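PDB 3NX4: putative oxidoreductase from Salmonella enterica subsp. enterica serovar Typhimurium, which binds NADP and probably acts as an NADPH-dependent acryloyl-CoA reductase of the medium-chain dehydrogenase/reductase family. Local coordinates for residues A[28-34]-A[99-104]. Residues are numbered along the deposited sequence.
Sequences GDVTVDV and AERARV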
ATOM      1  N   GLY A  28       7.405 -11.207  35.405  1.00 54.94           N
ATOM      2  CA  GLY A  28       6.371 -10.315  34.916  1.00 51.69           C
ATOM      3  C   GLY A  28       5.398  -9.920  36.009  1.00 50.41           C
ATOM      4  O   GLY A  28       5.258 -10.614  37.014  1.00 54.34           O
ATOM      5  N   ASP A  29       4.708  -8.805  35.801  1.00 44.56           N
ATOM      6  CA  ASP A  29       3.824  -8.258  36.822  1.00 41.71           C
ATOM      7  C   ASP A  29       2.517  -9.013  37.005  1.00 41.66           C
ATOM      8  O   ASP A  29       1.927  -8.970  38.079  1.00 42.21           O
ATOM      9  CB  ASP A  29       3.518  -6.794  36.525  1.00 46.52           C
ATOM     10  CG  ASP A  29       4.732  -5.913  36.676  1.00 55.75           C
ATOM     11  OD1 ASP A  29       5.637  -6.273  37.467  1.00 56.21           O
ATOM     12  OD2 ASP A  29       4.782  -4.862  36.006  1.00 55.34           O
ATOM     13  N   VAL A  30       2.048  -9.689  35.958  1.00 38.73           N
ATOM     14  CA  VAL A  30       0.736 -10.313  36.028  1.00 35.81           C
ATOM     15  C   VAL A  30       0.810 -11.808  35.774  1.00 43.50           C
ATOM     16  O   VAL A  30       1.316 -12.240  34.738  1.00 35.78           O
ATOM     17  CB  VAL A  30      -0.254  -9.670  35.035  1.00 37.05           C
ATOM     18  CG1 VAL A  30      -1.657 -10.120  35.352  1.00 37.45           C
ATOM     19  CG2 VAL A  30      -0.146  -8.146  35.106  1.00 35.41           C
ATOM     20  N   THR A  31       0.313 -12.584  36.738  1.00 37.85           N
ATOM     21  CA  THR A  31       0.229 -14.033  36.611  1.00 36.76           C
ATOM     22  C   THR A  31      -1.183 -14.461  36.255  1.00 39.58           C
ATOM     23  O   THR A  31      -2.144 -14.122  36.948  1.00 42.86           O
ATOM     24  CB  THR A  31       0.647 -14.739  37.910  1.00 43.07           C
ATOM     25  OG1 THR A  31       2.034 -14.492  38.149  1.00 46.32           O
ATOM     26  CG2 THR A  31       0.410 -16.240  37.793  1.00 44.73           C
ATOM     27  N   VAL A  32      -1.299 -15.213  35.168  1.00 36.79           N
ATOM     28  CA  VAL A  32      -2.597 -15.604  34.648  1.00 35.65           C
ATOM     29  C   VAL A  32      -2.761 -17.112  34.662  1.00 40.74           C
ATOM     30  O   VAL A  32      -1.876 -17.846  34.220  1.00 42.43           O
ATOM     31  CB  VAL A  32      -2.773 -15.095  33.202  1.00 36.47           C
ATOM     32  CG1 VAL A  32      -4.132 -15.474  32.664  1.00 34.95           C
ATOM     33  CG2 VAL A  32      -2.559 -13.573  33.149  1.00 37.77           C
ATOM     34  N   ASP A  33      -3.889 -17.571  35.191  1.00 41.04           N
ATOM     35  CA  ASP A  33      -4.268 -18.970  35.077  1.00 44.03           C
ATOM     36  C   ASP A  33      -5.007 -19.119  33.758  1.00 42.34           C
ATOM     37  O   ASP A  33      -6.113 -18.603  33.600  1.00 38.92           O
ATOM     38  CB  ASP A  33      -5.157 -19.382  36.248  1.00 44.06           C
ATOM     39  CG  ASP A  33      -4.443 -19.276  37.587  1.00 54.27           C
ATOM     40  OD1 ASP A  33      -3.192 -19.289  37.605  1.00 52.75           O
ATOM     41  OD2 ASP A  33      -5.136 -19.186  38.620  1.00 56.05           O
ATOM     42  N   VAL A  34      -4.372 -19.806  32.813  1.00 40.79           N
ATOM     43  CA  VAL A  34      -4.863 -19.904  31.443  1.00 42.24           C
ATOM     44  C   VAL A  34      -5.968 -20.936  31.309  1.00 46.27           C
ATOM     45  O   VAL A  34      -5.841 -22.060  31.794  1.00 42.49           O
ATOM     46  CB  VAL A  34      -3.717 -20.254  30.476  1.00 41.06           C
ATOM     47  CG1 VAL A  34      -4.251 -20.474  29.063  1.00 33.56           C
ATOM     48  CG2 VAL A  34      -2.651 -19.142  30.501  1.00 41.06           C
ATOM     49  N   ALA A  99       0.019 -23.294  27.934  1.00 45.31           N
ATOM     50  CA  ALA A  99       0.413 -23.755  29.260  1.00 46.40           C
ATOM     51  C   ALA A  99      -0.681 -23.409  30.260  1.00 45.50           C
ATOM     52  O   ALA A  99      -1.566 -22.598  29.976  1.00 43.30           O
ATOM     53  CB  ALA A  99       1.730 -23.119  29.677  1.00 47.67           C
ATOM     54  N   GLU A 100      -0.611 -24.008  31.441  1.00 42.36           N
ATOM     55  CA  GLU A 100      -1.641 -23.784  32.445  1.00 43.00           C
ATOM     56  C   GLU A 100      -1.537 -22.416  33.100  1.00 38.72           C
ATOM     57  O   GLU A 100      -2.528 -21.896  33.604  1.00 44.87           O
ATOM     58  CB  GLU A 100      -1.630 -24.903  33.490  1.00 49.68           C
ATOM     59  CG  GLU A 100      -2.081 -26.237  32.907  1.00 51.72           C
ATOM     60  CD  GLU A 100      -2.205 -27.322  33.959  1.00 64.95           C
ATOM     61  OE1 GLU A 100      -1.531 -27.211  35.003  1.00 62.63           O
ATOM     62  OE2 GLU A 100      -2.980 -28.278  33.741  1.00 72.52           O
ATOM     63  N   ARG A 101      -0.343 -21.835  33.072  1.00 38.53           N
ATOM     64  CA  ARG A 101      -0.117 -20.501  33.634  1.00 38.92           C
ATOM     65  C   ARG A 101       0.803 -19.692  32.739  1.00 41.52           C
ATOM     66  O   ARG A 101       1.656 -20.246  32.049  1.00 39.16           O
ATOM     67  CB  ARG A 101       0.526 -20.591  35.025  1.00 43.57           C
ATOM     68  CG  ARG A 101       0.030 -21.735  35.878  1.00 61.39           C
ATOM     69  CD  ARG A 101      -0.915 -21.253  36.953  1.00 69.49           C
ATOM     70  NE  ARG A 101      -1.183 -22.296  37.939  1.00 70.47           N
ATOM     71  CZ  ARG A 101      -2.266 -23.069  37.941  1.00 79.46           C
ATOM     72  NH1 ARG A 101      -3.196 -22.922  37.005  1.00 75.09           N
ATOM     73  NH2 ARG A 101      -2.418 -23.989  38.886  1.00 85.43           N
ATOM     74  N   ALA A 102       0.643 -18.372  32.778  1.00 41.85           N
ATOM     75  CA  ALA A 102       1.523 -17.467  32.049  1.00 40.51           C
ATOM     76  C   ALA A 102       1.825 -16.283  32.945  1.00 39.27           C
ATOM     77  O   ALA A 102       1.022 -15.936  33.815  1.00 44.08           O
ATOM     78  CB  ALA A 102       0.874 -16.999  30.736  1.00 40.03           C
ATOM     79  N   ARG A 103       2.993 -15.682  32.751  1.00 40.72           N
ATOM     80  CA  ARG A 103       3.361 -14.479  33.488  1.00 39.66           C
ATOM     81  C   ARG A 103       3.870 -13.441  32.503  1.00 45.10           C
ATOM     82  O   ARG A 103       4.805 -13.707  31.747  1.00 50.37           O
ATOM     83  CB  ARG A 103       4.424 -14.786  34.546  1.00 43.56           C
ATOM     84  CG  ARG A 103       4.639 -13.633  35.523  1.00 47.72           C
ATOM     85  CD  ARG A 103       5.726 -13.958  36.571  1.00 48.75           C
ATOM     86  NE  ARG A 103       5.481 -15.242  37.204  1.00 58.70           N
ATOM     87  CZ  ARG A 103       6.393 -15.923  37.892  1.00 66.45           C
ATOM     88  NH1 ARG A 103       7.618 -15.436  38.030  1.00 69.22           N
ATOM     89  NH2 ARG A 103       6.079 -17.092  38.433  1.00 57.58           N
ATOM     90  N   VAL A 104       3.248 -12.265  32.511  1.00 40.13           N
ATOM     91  CA  VAL A 104       3.466 -11.274  31.465  1.00 35.28           C
ATOM     92  C   VAL A 104       3.378  -9.854  31.993  1.00 39.82           C
ATOM     93  O   VAL A 104       2.988  -9.621  33.136  1.00 41.19           O
ATOM     94  CB  VAL A 104       2.412 -11.402  30.336  1.00 44.77           C
ATOM     95  CG1 VAL A 104       2.511 -12.759  29.655  1.00 43.18           C
ATOM     96  CG2 VAL A 104       1.004 -11.172  30.887  1.00 36.77           C
TER
HETATM   97  O   HOH W   1      -5.277 -23.146  34.098  1.00 50.63           O
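Two antiparallel strands of the GroES-like domain pair here, 30-34 against 101-104. The pairing opens with a classic beta bulge: D29 and V30 both face V104, and at G28 a CB would clash with V104 N, 3.0 Å away. V30 and V104 then exchange two backbone hydrogen bonds, V30 N to V104 O (3.0 Å) and V104 N to V30 O (2.9 Å). T31 opposite R103 is a non-hydrogen-bonded pair; T31 uses its own backbone on H70 and A71 of strand 64-72, so strand 30-39 is bonded along both edges. V32 and A102 form a second hydrogen-bonded pair (V32 N to A102 O 2.8 Å, A102 N to V32 O 2.9 Å). V30, V32, A102 and V104 share the buried face, on which F65 touches V32 and A102. On the other, partly exposed face, D33 OD1 and R101 NE form a long, purely electrostatic salt bridge (3.6 Å). V34 N donates a hydrogen bond to E100 O (2.9 Å), and one water donates to both V34 O (2.6 Å) and E100 O (3.1 Å).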